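Local coordinates for DUF269-containing protein (Cyanothece sp. ATCC 51142, PDB 3NJ2), which is of unknown function but belongs to the DUF269 family and is associated with nitrogen fixation in this cyanobacterium, at residues R88-C91 with Y92-I96; G143-T146 with L147-N151; A160-E163 with L164-F168. One frame throughout, in Å; residues are numbered along the deposited sequence.

Contact 1. Residues R88-C91 with Y92-I96; sequences RILC and YFRAI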
loop_
_atom_site.group_PDB
_atom_site.type_symbol
_atom_site.label_atom_id
_atom_site.label_comp_id
_atom_site.label_asym_id
_atom_site.label_seq_id
_atom_site.Cartn_x
_atom_site.Cartn_y
_atom_site.Cartn_z
ATOM N N ARG B 88 0.980 9.519 -12.036
ATOM C CA ARG B 88 1.995 10.548 -11.638
ATOM C C ARG B 88 2.479 10.347 -10.235
ATOM O O ARG B 88 3.659 10.418 -10.013
ATOM C CB ARG B 88 1.587 12.060 -11.784
ATOM C CG ARG B 88 1.499 12.471 -13.279
ATOM C CD ARG B 88 1.537 13.948 -13.399
ATOM N NE ARG B 88 0.356 14.527 -12.700
ATOM C CZ ARG B 88 -0.868 14.572 -13.239
ATOM N NH1 ARG B 88 -1.097 14.096 -14.473
ATOM N NH2 ARG B 88 -1.892 15.088 -12.555
ATOM N N ILE B 89 1.577 10.102 -9.302
ATOM C CA ILE B 89 2.051 9.932 -7.943
ATOM C C ILE B 89 2.836 8.617 -7.867
ATOM O O ILE B 89 3.907 8.650 -7.188
ATOM C CB ILE B 89 0.840 9.768 -7.007
ATOM C CG1 ILE B 89 -0.025 10.977 -7.090
ATOM C CG2 ILE B 89 1.314 9.525 -5.513
ATOM C CD1 ILE B 89 -1.350 10.879 -6.315
ATOM N N LEU B 90 2.450 7.505 -8.533
ATOM C CA LEU B 90 3.247 6.267 -8.516
ATOM C C LEU B 90 4.634 6.519 -9.103
ATOM O O LEU B 90 5.636 6.124 -8.481
ATOM C CB LEU B 90 2.483 5.208 -9.292
ATOM C CG LEU B 90 2.702 3.734 -9.083
ATOM C CD1 LEU B 90 2.814 3.375 -7.597
ATOM C CD2 LEU B 90 1.442 3.094 -9.678
ATOM N N CYS B 91 4.705 7.312 -10.170
ATOM C CA CYS B 91 6.002 7.553 -10.792
ATOM C C CYS B 91 6.933 8.395 -9.962
ATOM O O CYS B 91 8.160 8.114 -9.899
ATOM C CB CYS B 91 5.849 8.184 -12.175
ATOM S SG CYS B 91 5.286 6.928 -13.448
ATOM N N TYR B 92 6.375 9.354 -9.218
ATOM C CA TYR B 92 7.114 10.141 -8.227
ATOM C C TYR B 92 7.735 9.254 -7.192
ATOM O O TYR B 92 8.993 9.302 -6.951
ATOM C CB TYR B 92 6.147 11.168 -7.593
ATOM C CG TYR B 92 6.741 12.060 -6.552
ATOM C CD1 TYR B 92 7.553 13.173 -6.912
ATOM C CD2 TYR B 92 6.469 11.855 -5.214
ATOM C CE1 TYR B 92 8.081 14.055 -5.942
ATOM C CE2 TYR B 92 6.940 12.739 -4.281
ATOM C CZ TYR B 92 7.757 13.823 -4.658
ATOM O OH TYR B 92 8.264 14.636 -3.689
ATOM N N PHE B 93 6.944 8.358 -6.610
ATOM C CA PHE B 93 7.507 7.468 -5.583
ATOM C C PHE B 93 8.454 6.421 -6.142
ATOM O O PHE B 93 9.384 6.022 -5.440
ATOM C CB PHE B 93 6.429 6.969 -4.599
ATOM C CG PHE B 93 5.918 8.108 -3.725
ATOM C CD1 PHE B 93 6.691 8.499 -2.633
ATOM C CD2 PHE B 93 4.661 8.762 -3.984
ATOM C CE1 PHE B 93 6.275 9.547 -1.932
ATOM C CE2 PHE B 93 4.265 9.865 -3.250
ATOM C CZ PHE B 93 5.086 10.248 -2.204
ATOM N N ARG B 94 8.172 5.956 -7.381
ATOM C CA ARG B 94 9.138 5.020 -8.032
ATOM C C ARG B 94 10.439 5.711 -8.336
ATOM O O ARG B 94 11.533 5.024 -8.332
ATOM C CB ARG B 94 8.561 4.539 -9.356
ATOM C CG ARG B 94 7.436 3.438 -9.122
ATOM C CD ARG B 94 6.645 3.317 -10.454
ATOM N NE ARG B 94 5.690 2.217 -10.333
ATOM C CZ ARG B 94 4.611 2.053 -11.108
ATOM N NH1 ARG B 94 4.293 2.944 -12.062
ATOM N NH2 ARG B 94 3.812 1.031 -10.867
ATOM N N ALA B 95 10.395 6.987 -8.632
ATOM C CA ALA B 95 11.610 7.776 -8.947
ATOM C C ALA B 95 12.488 7.861 -7.653
ATOM O O ALA B 95 13.758 7.743 -7.713
ATOM C CB ALA B 95 11.201 9.112 -9.478
ATOM N N ILE B 96 11.789 8.051 -6.516
ATOM C CA ILE B 96 12.435 8.185 -5.236
ATOM C C ILE B 96 13.055 6.798 -4.933
ATOM O O ILE B 96 14.276 6.680 -4.557
ATOM C CB ILE B 96 11.403 8.616 -4.177
ATOM C CG1 ILE B 96 11.129 10.059 -4.389
ATOM C CG2 ILE B 96 12.039 8.332 -2.670
ATOM C CD1 ILE B 96 9.856 10.483 -3.683
#
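Leu-90 packs against one face of the guanidinium of Arg-94, one turn further along the same helix. Leu-90 CG sits over the centre of that face, 3.3 Å from Arg-94 CZ, and Leu-90 CD2 comes within 3.4 Å of Arg-94 NH2. The chain of Arg-94 is extended from CG to NE, and its first torsion (chi1 -76°) sets CG beside its own backbone N, so that the aliphatic part runs back past Leu-90 O before the charged end reaches the leucine. At the guanidinium edge, near its plane, Cys-91 SG is 4.3 Å from Arg-94 NH1. On another side of the helix, Ile-89 and Phe-93 point the same way, side by side. Methyl CG2 of Ile-89 meets the edge of the Phe-93 ring in its plane, 3.7 Å from Phe-93 CE2, while one face of that ring is touched near its rim by Tyr-92 CD2. A face of the Tyr-92 ring in turn receives Ile-96 CD1. Regular i to i+4 backbone bonds run through the turn, the one from Arg-94 N to Leu-90 O being 2.8 Å long. Within helix 83-104, Ile-89, Leu-90 and Phe-93 press on strand 109-114, whereas Cys-91, Ala-95 and Ile-96 meet helix 35-46. Tyr-92 reaches helix 147-167, and Arg-94 forms a cation-pi contact with Tyr-47.

Contact 2. Residues G143-T146 with L147-N151; sequences GFDT and LEKLN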
loop_
_atom_site.group_PDB
_atom_site.type_symbol
_atom_site.label_atom_id
_atom_site.label_comp_id
_atom_site.label_asym_id
_atom_site.label_seq_id
_atom_site.Cartn_x
_atom_site.Cartn_y
_atom_site.Cartn_z
ATOM N N GLY B 143 0.741 17.786 -6.932
ATOM C CA GLY B 143 1.509 18.704 -7.797
ATOM C C GLY B 143 2.317 19.683 -6.959
ATOM O O GLY B 143 2.233 19.685 -5.691
ATOM N N PHE B 144 3.150 20.482 -7.659
ATOM C CA PHE B 144 4.114 21.369 -7.017
ATOM C C PHE B 144 4.154 22.740 -7.634
ATOM O O PHE B 144 3.883 22.885 -8.824
ATOM C CB PHE B 144 5.525 20.749 -7.107
ATOM C CG PHE B 144 5.619 19.332 -6.503
ATOM C CD1 PHE B 144 6.048 19.143 -5.201
ATOM C CD2 PHE B 144 5.150 18.216 -7.235
ATOM C CE1 PHE B 144 6.066 17.809 -4.673
ATOM C CE2 PHE B 144 5.135 16.900 -6.676
ATOM C CZ PHE B 144 5.623 16.721 -5.407
ATOM N N ASP B 145 4.378 23.770 -6.807
ATOM C CA ASP B 145 4.379 25.133 -7.380
ATOM C C ASP B 145 5.357 25.395 -8.506
ATOM O O ASP B 145 5.074 26.171 -9.390
ATOM C CB ASP B 145 4.630 26.212 -6.330
ATOM C CG ASP B 145 3.595 26.201 -5.211
ATOM O OD1 ASP B 145 2.487 25.617 -5.379
ATOM O OD2 ASP B 145 3.955 26.785 -4.146
ATOM N N THR B 146 6.537 24.776 -8.425
ATOM C CA THR B 146 7.630 25.061 -9.342
ATOM C C THR B 146 8.490 23.827 -9.470
ATOM O O THR B 146 8.376 22.869 -8.684
ATOM C CB THR B 146 8.616 26.069 -8.799
ATOM O OG1 THR B 146 9.175 25.541 -7.599
ATOM C CG2 THR B 146 7.983 27.460 -8.472
ATOM N N LEU B 147 9.272 23.791 -10.544
ATOM C CA LEU B 147 10.218 22.689 -10.742
ATOM C C LEU B 147 11.153 22.538 -9.563
ATOM O O LEU B 147 11.495 21.423 -9.169
ATOM C CB LEU B 147 11.087 22.913 -12.013
ATOM C CG LEU B 147 10.291 22.496 -13.247
ATOM C CD1 LEU B 147 11.039 23.263 -14.410
ATOM C CD2 LEU B 147 10.203 20.959 -13.391
ATOM N N GLU B 148 11.615 23.671 -9.021
ATOM C CA GLU B 148 12.483 23.680 -7.823
ATOM C C GLU B 148 11.852 22.981 -6.655
ATOM O O GLU B 148 12.532 22.209 -5.969
ATOM C CB GLU B 148 12.845 25.107 -7.395
ATOM C CG GLU B 148 13.852 25.741 -8.305
ATOM C CD GLU B 148 13.277 26.333 -9.619
ATOM O OE1 GLU B 148 12.021 26.415 -9.863
ATOM O OE2 GLU B 148 14.152 26.702 -10.448
ATOM N N LYS B 149 10.569 23.253 -6.400
ATOM C CA LYS B 149 9.905 22.599 -5.242
ATOM C C LYS B 149 9.726 21.112 -5.487
ATOM O O LYS B 149 9.873 20.302 -4.580
ATOM C CB LYS B 149 8.571 23.238 -4.906
ATOM C CG LYS B 149 8.727 24.692 -4.385
ATOM C CD LYS B 149 7.418 25.105 -3.766
ATOM C CE LYS B 149 7.500 26.508 -3.184
ATOM N NZ LYS B 149 8.724 26.530 -2.315
ATOM N N LEU B 150 9.404 20.755 -6.730
ATOM C CA LEU B 150 9.352 19.292 -7.090
ATOM C C LEU B 150 10.728 18.628 -6.846
ATOM O O LEU B 150 10.800 17.535 -6.231
ATOM C CB LEU B 150 8.994 19.232 -8.597
ATOM C CG LEU B 150 9.119 17.803 -9.225
ATOM C CD1 LEU B 150 8.191 16.788 -8.569
ATOM C CD2 LEU B 150 8.789 17.864 -10.694
ATOM N N ASN B 151 11.774 19.263 -7.342
ATOM C CA ASN B 151 13.055 18.653 -7.293
ATOM C C ASN B 151 13.514 18.543 -5.819
ATOM O O ASN B 151 14.003 17.507 -5.390
ATOM C CB ASN B 151 14.071 19.486 -8.057
ATOM C CG ASN B 151 15.404 18.886 -7.951
ATOM O OD1 ASN B 151 15.554 17.719 -8.286
ATOM N ND2 ASN B 151 16.409 19.658 -7.516
#
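Helix 147-167 begins with an N-cap threonine. Thr-146 OG1 accepts from Lys-149 N at 2.9 Å, in a nearly straight bond (160° at the hydrogen), and Thr-146 O takes Leu-150 N at 3.1 Å. A chi1 of 60° places OG1 between the backbone N and the carbonyl carbon of Thr-146, facing the first turn, where it also lies 3.4 Å from Lys-149 CG. Ahead of the cap, the side chain of Phe-144 crosses that of Leu-150 at about a right angle. Methyl CD1 of Leu-150 rests over one face of the Phe-144 ring, off toward its rim and 3.6 Å from Phe-144 CE2, a CH-pi contact. The aliphatic end of Lys-149 passes Asp-145, with Lys-149 CE 3.7 Å from Asp-145 OD2; the charged NZ stands further off, and the carboxylate makes its salt bridge to Arg-72 through OD1. Leu-147 and Glu-148 lean on helix 24-33, Leu-150 packs on helix 35-46, and the Phe-144 ring meets Tyr-92 of helix 83-104 and, edge-to-face, Phe-142.

Contact 3. Residues A160-E163 with L164-F168; sequences AGIE and LVNKF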
loop_
_atom_site.group_PDB
_atom_site.type_symbol
_atom_site.label_atom_id
_atom_site.label_comp_id
_atom_site.label_asym_id
_atom_site.label_seq_id
_atom_site.Cartn_x
_atom_site.Cartn_y
_atom_site.Cartn_z
ATOM N N ALA B 160 16.392 11.020 2.622
ATOM C CA ALA B 160 15.971 10.480 3.922
ATOM C C ALA B 160 15.816 8.970 3.884
ATOM O O ALA B 160 16.117 8.223 4.819
ATOM C CB ALA B 160 14.627 11.167 4.325
ATOM N N GLY B 161 15.364 8.453 2.753
ATOM C CA GLY B 161 15.325 7.025 2.603
ATOM C C GLY B 161 16.670 6.374 2.644
ATOM O O GLY B 161 16.877 5.354 3.262
ATOM N N ILE B 162 17.616 7.012 1.950
ATOM C CA ILE B 162 19.004 6.575 1.976
ATOM C C ILE B 162 19.566 6.545 3.401
ATOM O O ILE B 162 20.223 5.566 3.728
ATOM C CB ILE B 162 19.881 7.396 0.996
ATOM C CG1 ILE B 162 19.477 6.993 -0.416
ATOM C CG2 ILE B 162 21.379 7.072 1.174
ATOM C CD1 ILE B 162 19.814 8.072 -1.480
ATOM N N GLU B 163 19.295 7.595 4.146
ATOM C CA GLU B 163 19.774 7.664 5.562
ATOM C C GLU B 163 19.200 6.504 6.355
ATOM O O GLU B 163 19.905 5.845 7.161
ATOM C CB GLU B 163 19.416 8.968 6.181
ATOM C CG GLU B 163 20.216 10.214 5.749
ATOM C CD GLU B 163 19.564 11.503 6.307
ATOM O OE1 GLU B 163 18.522 11.433 7.074
ATOM O OE2 GLU B 163 20.087 12.602 5.970
ATOM N N LEU B 164 17.949 6.134 6.074
ATOM C CA LEU B 164 17.362 5.007 6.788
ATOM C C LEU B 164 18.017 3.690 6.477
ATOM O O LEU B 164 18.292 2.944 7.393
ATOM C CB LEU B 164 15.828 4.937 6.525
ATOM C CG LEU B 164 14.980 5.956 7.237
ATOM C CD1 LEU B 164 13.542 5.946 6.641
ATOM C CD2 LEU B 164 14.979 5.709 8.706
ATOM N N VAL B 165 18.288 3.411 5.203
ATOM C CA VAL B 165 18.973 2.172 4.838
ATOM C C VAL B 165 20.377 2.146 5.514
ATOM O O VAL B 165 20.764 1.102 6.059
ATOM C CB VAL B 165 19.202 2.053 3.328
ATOM C CG1 VAL B 165 19.921 0.709 2.948
ATOM C CG2 VAL B 165 17.914 2.160 2.581
ATOM N N ASN B 166 21.074 3.293 5.537
ATOM C CA ASN B 166 22.418 3.347 6.139
ATOM C C ASN B 166 22.305 3.107 7.633
ATOM O O ASN B 166 23.208 2.540 8.257
ATOM C CB ASN B 166 23.018 4.700 5.912
ATOM C CG ASN B 166 23.516 4.867 4.522
ATOM O OD1 ASN B 166 23.886 3.878 3.885
ATOM N ND2 ASN B 166 23.647 6.119 4.090
ATOM N N LYS B 167 21.198 3.525 8.229
ATOM C CA LYS B 167 21.057 3.400 9.697
ATOM C C LYS B 167 20.617 1.976 10.103
ATOM O O LYS B 167 21.076 1.497 11.205
ATOM C CB LYS B 167 20.094 4.488 10.174
ATOM C CG LYS B 167 19.917 4.602 11.646
ATOM C CD LYS B 167 19.345 5.979 11.908
ATOM C CE LYS B 167 18.835 6.093 13.333
ATOM N NZ LYS B 167 18.377 7.477 13.639
ATOM N N PHE B 168 19.903 1.210 9.253
ATOM C CA PHE B 168 19.170 -0.034 9.619
ATOM C C PHE B 168 19.468 -1.151 8.659
ATOM O O PHE B 168 18.578 -1.762 8.080
ATOM C CB PHE B 168 17.633 0.278 9.730
ATOM C CG PHE B 168 17.281 1.244 10.790
ATOM C CD1 PHE B 168 17.590 0.986 12.137
ATOM C CD2 PHE B 168 16.572 2.399 10.491
ATOM C CE1 PHE B 168 17.235 1.911 13.152
ATOM C CE2 PHE B 168 16.204 3.291 11.504
ATOM C CZ PHE B 168 16.552 3.035 12.850
#
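Lys-167 N donates to Glu-163 O over 2.9 Å in a bond distinctly bent at the hydrogen (135°), the last of the four i to i+4 bonds between residues 160-163 and 164-168. Methylene CB of Lys-167 lies 3.3 Å from Glu-163 O. One step earlier, Asn-166 N binds Ile-162 O at 3.0 Å, and the two side chains lie side by side, pointing the same way. There the amide nitrogen ND2 of Asn-166 approaches methyl CG2 of Ile-162, 3.8 Å away. Val-165 sets its branch CG2 beside its own backbone N, with CG1 anti to that N (chi1 -179°); this brings Val-165 CG2 to 3.4 Å from Gly-161 O. Leu-164 likewise folds over a backbone oxygen, its CG 3.5 Å from Ala-160 O. All this belongs to the C-terminal end of helix 147-167. Phe-168 is the first residue to leave helical angles and serves as N-cap residue of helix 169-172; its N makes weak bonds back to Leu-164 O and Val-165 O. The Phe-168 ring has Lys-167 CG over the centre of one face and Leu-164 CD2 at its edge, in plane. Ile-162 and Val-165 pack against the end of helix 83-104, and Val-165 also touches Val-131 of strand 129-136. Phe-168 touches Leu-129 of the same strand as well as Val-171 of the second subunit, and Leu-164 packs on Lys-128 of that subunit.

How the contacts relate
Contact 1 is buried near the centre of the chain, contact 2 is partly buried, and contact 3 lies at the surface, with its centre about 18 Å from the centre of the chain. Contacts 2 and 3 occupy the two ends of helix 147-167, while contact 1 belongs to helix 83-104, which packs against it. Contacts 1 and 2 touch directly: Tyr-92 CE1 lies 3.7 Å from Phe-144 CZ. Neither touches contact 3. Chemistry follows position: rings and aliphatic groups dominate the inward sides of contact 1, a side-chain cap opens the helix in contact 2, and contact 3 relies largely on backbone bonds. Of the three, contact 3 alone reaches the second subunit.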